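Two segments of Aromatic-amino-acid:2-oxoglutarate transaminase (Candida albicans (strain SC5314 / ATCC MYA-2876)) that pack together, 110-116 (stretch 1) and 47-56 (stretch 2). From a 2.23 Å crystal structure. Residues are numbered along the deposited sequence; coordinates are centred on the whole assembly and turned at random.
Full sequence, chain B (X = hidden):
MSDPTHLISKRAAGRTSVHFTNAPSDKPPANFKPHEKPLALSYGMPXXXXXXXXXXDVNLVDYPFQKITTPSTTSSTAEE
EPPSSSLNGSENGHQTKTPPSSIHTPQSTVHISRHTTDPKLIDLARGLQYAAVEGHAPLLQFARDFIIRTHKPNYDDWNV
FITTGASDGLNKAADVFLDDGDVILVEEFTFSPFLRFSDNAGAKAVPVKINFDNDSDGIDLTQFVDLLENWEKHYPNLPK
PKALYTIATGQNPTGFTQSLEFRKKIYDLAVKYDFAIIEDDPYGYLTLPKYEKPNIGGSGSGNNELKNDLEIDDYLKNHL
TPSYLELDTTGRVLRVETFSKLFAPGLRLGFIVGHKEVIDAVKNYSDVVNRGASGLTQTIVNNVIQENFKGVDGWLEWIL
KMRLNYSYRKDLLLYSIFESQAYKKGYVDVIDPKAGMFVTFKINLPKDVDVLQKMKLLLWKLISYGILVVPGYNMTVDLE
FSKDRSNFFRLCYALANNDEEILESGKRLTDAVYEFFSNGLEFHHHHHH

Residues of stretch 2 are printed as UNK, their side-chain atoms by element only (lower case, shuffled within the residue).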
# COMPACT_ATOMS: atom_id res chain seq x y z
N VAL B 110 -4.11 20.13 -16.09
CA VAL B 110 -2.67 19.76 -16.09
C VAL B 110 -2.50 18.60 -17.09
O VAL B 110 -3.28 17.63 -17.04
CB VAL B 110 -2.22 19.41 -14.66
CG1 VAL B 110 -0.78 18.94 -14.59
CG2 VAL B 110 -2.46 20.59 -13.74
N HIS B 111 -1.54 18.72 -17.98
CA HIS B 111 -1.17 17.65 -18.95
C HIS B 111 0.07 16.92 -18.43
O HIS B 111 1.10 17.57 -18.13
CB HIS B 111 -0.96 18.26 -20.34
CG HIS B 111 -0.63 17.24 -21.36
ND1 HIS B 111 -1.62 16.53 -22.00
CD2 HIS B 111 0.56 16.76 -21.81
CE1 HIS B 111 -1.06 15.67 -22.84
NE2 HIS B 111 0.28 15.79 -22.74
N ILE B 112 -0.04 15.60 -18.30
CA ILE B 112 1.08 14.73 -17.85
C ILE B 112 1.56 13.96 -19.08
O ILE B 112 0.80 13.09 -19.56
CB ILE B 112 0.63 13.80 -16.70
CG1 ILE B 112 0.03 14.60 -15.54
CG2 ILE B 112 1.81 12.92 -16.29
CD1 ILE B 112 -0.51 13.75 -14.40
N SER B 113 2.75 14.28 -19.56
CA SER B 113 3.35 13.70 -20.80
C SER B 113 4.22 12.48 -20.45
O SER B 113 4.63 12.32 -19.26
CB SER B 113 4.13 14.77 -21.55
OG SER B 113 5.11 15.37 -20.70
N ARG B 114 4.52 11.66 -21.45
CA ARG B 114 5.43 10.50 -21.32
C ARG B 114 6.76 10.98 -20.74
O ARG B 114 7.28 10.29 -19.83
CB ARG B 114 5.61 9.79 -22.66
CG ARG B 114 6.42 8.50 -22.58
CD ARG B 114 6.58 7.87 -23.95
NE ARG B 114 5.31 7.33 -24.44
CZ ARG B 114 4.81 6.13 -24.16
NH1 ARG B 114 5.48 5.27 -23.40
NH2 ARG B 114 3.64 5.77 -24.65
N HIS B 115 7.27 12.13 -21.19
CA HIS B 115 8.65 12.60 -20.87
C HIS B 115 8.61 14.05 -20.41
O HIS B 115 7.89 14.84 -21.04
CB HIS B 115 9.61 12.49 -22.07
CG HIS B 115 9.77 11.09 -22.59
ND1 HIS B 115 10.50 10.14 -21.92
CD2 HIS B 115 9.28 10.49 -23.70
CE1 HIS B 115 10.50 9.03 -22.62
NE2 HIS B 115 9.73 9.20 -23.70
N THR B 116 9.42 14.38 -19.40
CA THR B 116 9.65 15.76 -18.92
C THR B 116 11.12 15.92 -18.54
O THR B 116 11.73 14.90 -18.16
CB THR B 116 8.73 16.07 -17.75
OG1 THR B 116 8.66 17.49 -17.64
CG2 THR B 116 9.22 15.46 -16.45
N UNK B 47 10.26 -1.81 -20.52
CA UNK B 47 10.44 -0.50 -21.18
C UNK B 47 9.12 0.27 -21.20
O UNK B 47 8.10 -0.37 -21.44
c UNK B 47 11.40 0.64 -23.19
o UNK B 47 10.58 1.39 -23.74
n UNK B 47 12.69 0.93 -23.04
c UNK B 47 10.95 -0.68 -22.61
N UNK B 48 9.14 1.59 -21.01
CA UNK B 48 7.92 2.45 -21.00
C UNK B 48 7.11 2.30 -22.30
O UNK B 48 5.92 2.62 -22.26
c UNK B 48 10.41 4.76 -21.86
n UNK B 48 8.50 5.13 -22.89
c UNK B 48 8.27 3.92 -20.70
c UNK B 48 9.08 4.58 -21.75
n UNK B 48 10.64 5.40 -23.04
c UNK B 48 9.46 5.61 -23.65
N UNK B 49 7.71 1.85 -23.42
CA UNK B 49 6.98 1.64 -24.69
C UNK B 49 5.82 0.65 -24.56
O UNK B 49 4.86 0.72 -25.37
N UNK B 50 5.90 -0.27 -23.59
CA UNK B 50 4.86 -1.27 -23.29
C UNK B 50 3.65 -0.66 -22.58
O UNK B 50 2.62 -1.32 -22.54
c UNK B 50 6.40 -3.30 -23.13
c UNK B 50 7.74 -3.33 -22.82
c UNK B 50 5.92 -4.13 -24.13
c UNK B 50 8.59 -4.20 -23.49
c UNK B 50 6.77 -5.00 -24.80
c UNK B 50 8.11 -5.03 -24.48
c UNK B 50 5.46 -2.36 -22.41
N UNK B 51 3.75 0.54 -22.00
CA UNK B 51 2.67 1.10 -21.15
C UNK B 51 1.51 1.56 -22.02
O UNK B 51 1.72 2.31 -22.98
c UNK B 51 3.17 2.27 -20.30
c UNK B 51 6.50 1.55 -17.71
c UNK B 51 4.71 0.70 -19.05
c UNK B 51 6.16 2.83 -18.06
c UNK B 51 4.35 2.00 -19.42
c UNK B 51 5.09 3.05 -18.92
c UNK B 51 5.78 0.48 -18.21
N UNK B 52 0.25 1.17 -21.72
CA UNK B 52 -0.90 1.58 -22.51
C UNK B 52 -1.15 3.10 -22.52
O UNK B 52 -1.73 3.58 -23.46
c UNK B 52 -2.10 0.87 -21.84
c UNK B 52 -1.50 -0.21 -20.98
c UNK B 52 -0.13 0.31 -20.59
N UNK B 53 -0.71 3.80 -21.47
CA UNK B 53 -1.05 5.24 -21.22
C UNK B 53 0.10 6.09 -21.73
O UNK B 53 1.18 5.95 -21.17
c UNK B 53 -1.29 5.52 -19.72
c UNK B 53 -1.41 7.02 -19.50
c UNK B 53 -2.49 4.75 -19.15
c UNK B 53 -2.62 4.77 -17.64
N UNK B 54 -0.15 6.94 -22.74
CA UNK B 54 0.84 7.86 -23.36
C UNK B 54 0.81 9.25 -22.70
O UNK B 54 1.90 9.89 -22.58
c UNK B 54 1.66 8.71 -25.62
c UNK B 54 0.59 7.96 -24.86
o UNK B 54 1.40 9.87 -25.97
o UNK B 54 2.75 8.16 -25.80
N UNK B 55 -0.37 9.73 -22.31
CA UNK B 55 -0.53 11.05 -21.62
C UNK B 55 -1.84 11.08 -20.81
O UNK B 55 -2.76 10.30 -21.10
c UNK B 55 -0.43 12.22 -22.59
o UNK B 55 -1.66 12.46 -23.30
N UNK B 56 -1.92 12.00 -19.85
CA UNK B 56 -3.09 12.18 -18.95
C UNK B 56 -3.37 13.69 -18.85
O UNK B 56 -2.40 14.45 -18.71
c UNK B 56 -2.30 9.35 -16.39
c UNK B 56 -4.05 11.75 -16.65
c UNK B 56 -2.87 11.52 -17.57
c UNK B 56 -2.55 10.03 -17.71
O HOH W 1 3.64 3.02 -24.72
O HOH W 2 3.20 12.06 -23.82

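Position 47 carries two carbons, the second bonded to one oxygen and one nitrogen. It makes no contact with stretch 1, but the oxygen lies 2.9 Å from the backbone N of position 49, which donates to it. A short amide fits: this is Asn47, whose OD1 takes that bond within stretch 2, steadying the turn.

Position 48 has one carbon leading to a five-membered ring of three carbons and two nitrogens, an imidazole, and its CB points toward stretch 1. One ring nitrogen accepts a hydrogen bond from Arg114 NH1 at 3.1 Å, and the ring's face receives the edge of the His115 ring, with planes at 88° and centroids 4.9 Å apart. This is His48; its ND1 acts here as an acceptor, so it is unprotonated in this bond.

Position 49 has no side-chain atoms; its backbone N lies 4.1 Å from Arg114 NH1. It is Gly49. A CB here would point away from stretch 1, so this contact gives no steric reason for glycine. Its O receives a weak hydrogen bond from water 1.

At position 50 one carbon bears a six-carbon ring, with no oxygen on it: Phe50. Its CB points away from stretch 1, and an apolar ring suits this buried place. Position 51 has the same composition but points toward stretch 1, its CB 4.9 Å from Arg114 NH1 at the nearest. This is Phe51, an apolar group suited to a buried site; its backbone O takes a hydrogen bond from water 1.

Position 52 has three carbons closing a ring onto its own backbone N, which defines Pro52. It points away from stretch 1 and leads into the strand.

Position 53 has four carbons, forked at the first, with one arm two carbons long: Ile53, apolar as suits a buried place, its end leading away from stretch 1. Position 54 has two carbons, the second carrying two oxygens, which make it a carboxylate. One oxygen lies 2.8 Å from Arg114 NH2 and 3.0 Å from Arg114 NE, and the charge suits the guanidinium: Asp54, bound through OD1 in a salt bridge.

Position 55 has one carbon and one oxygen, the latter 3.3 Å from His111 CE1. It is Ser55, small and polar, its hydroxyl also bonded elsewhere in the structure. Position 56 repeats the forked four-carbon pattern and is Ile56. Its CB lies 4.3 Å from Ile112 CB on the same face of the sheet, an apolar match between buried side chains.

The contact has two parts. Antiparallel strands pair Ile112 with Ile56 through two backbone bonds, Ile112 N to Ile56 O at 2.7 Å and Ile56 N to Ile112 O at 2.9 Å. Beyond this pairing, Arg114 reaches across: NH1 also donates to His48 O at 2.9 Å, and NH2 donates to water 1 at 2.8 Å. Water 2 joins Arg114 N to Asp54 O, 2.7 and 2.8 Å away respectively.

Stretch 2 47-56: NHGFFPIDSI
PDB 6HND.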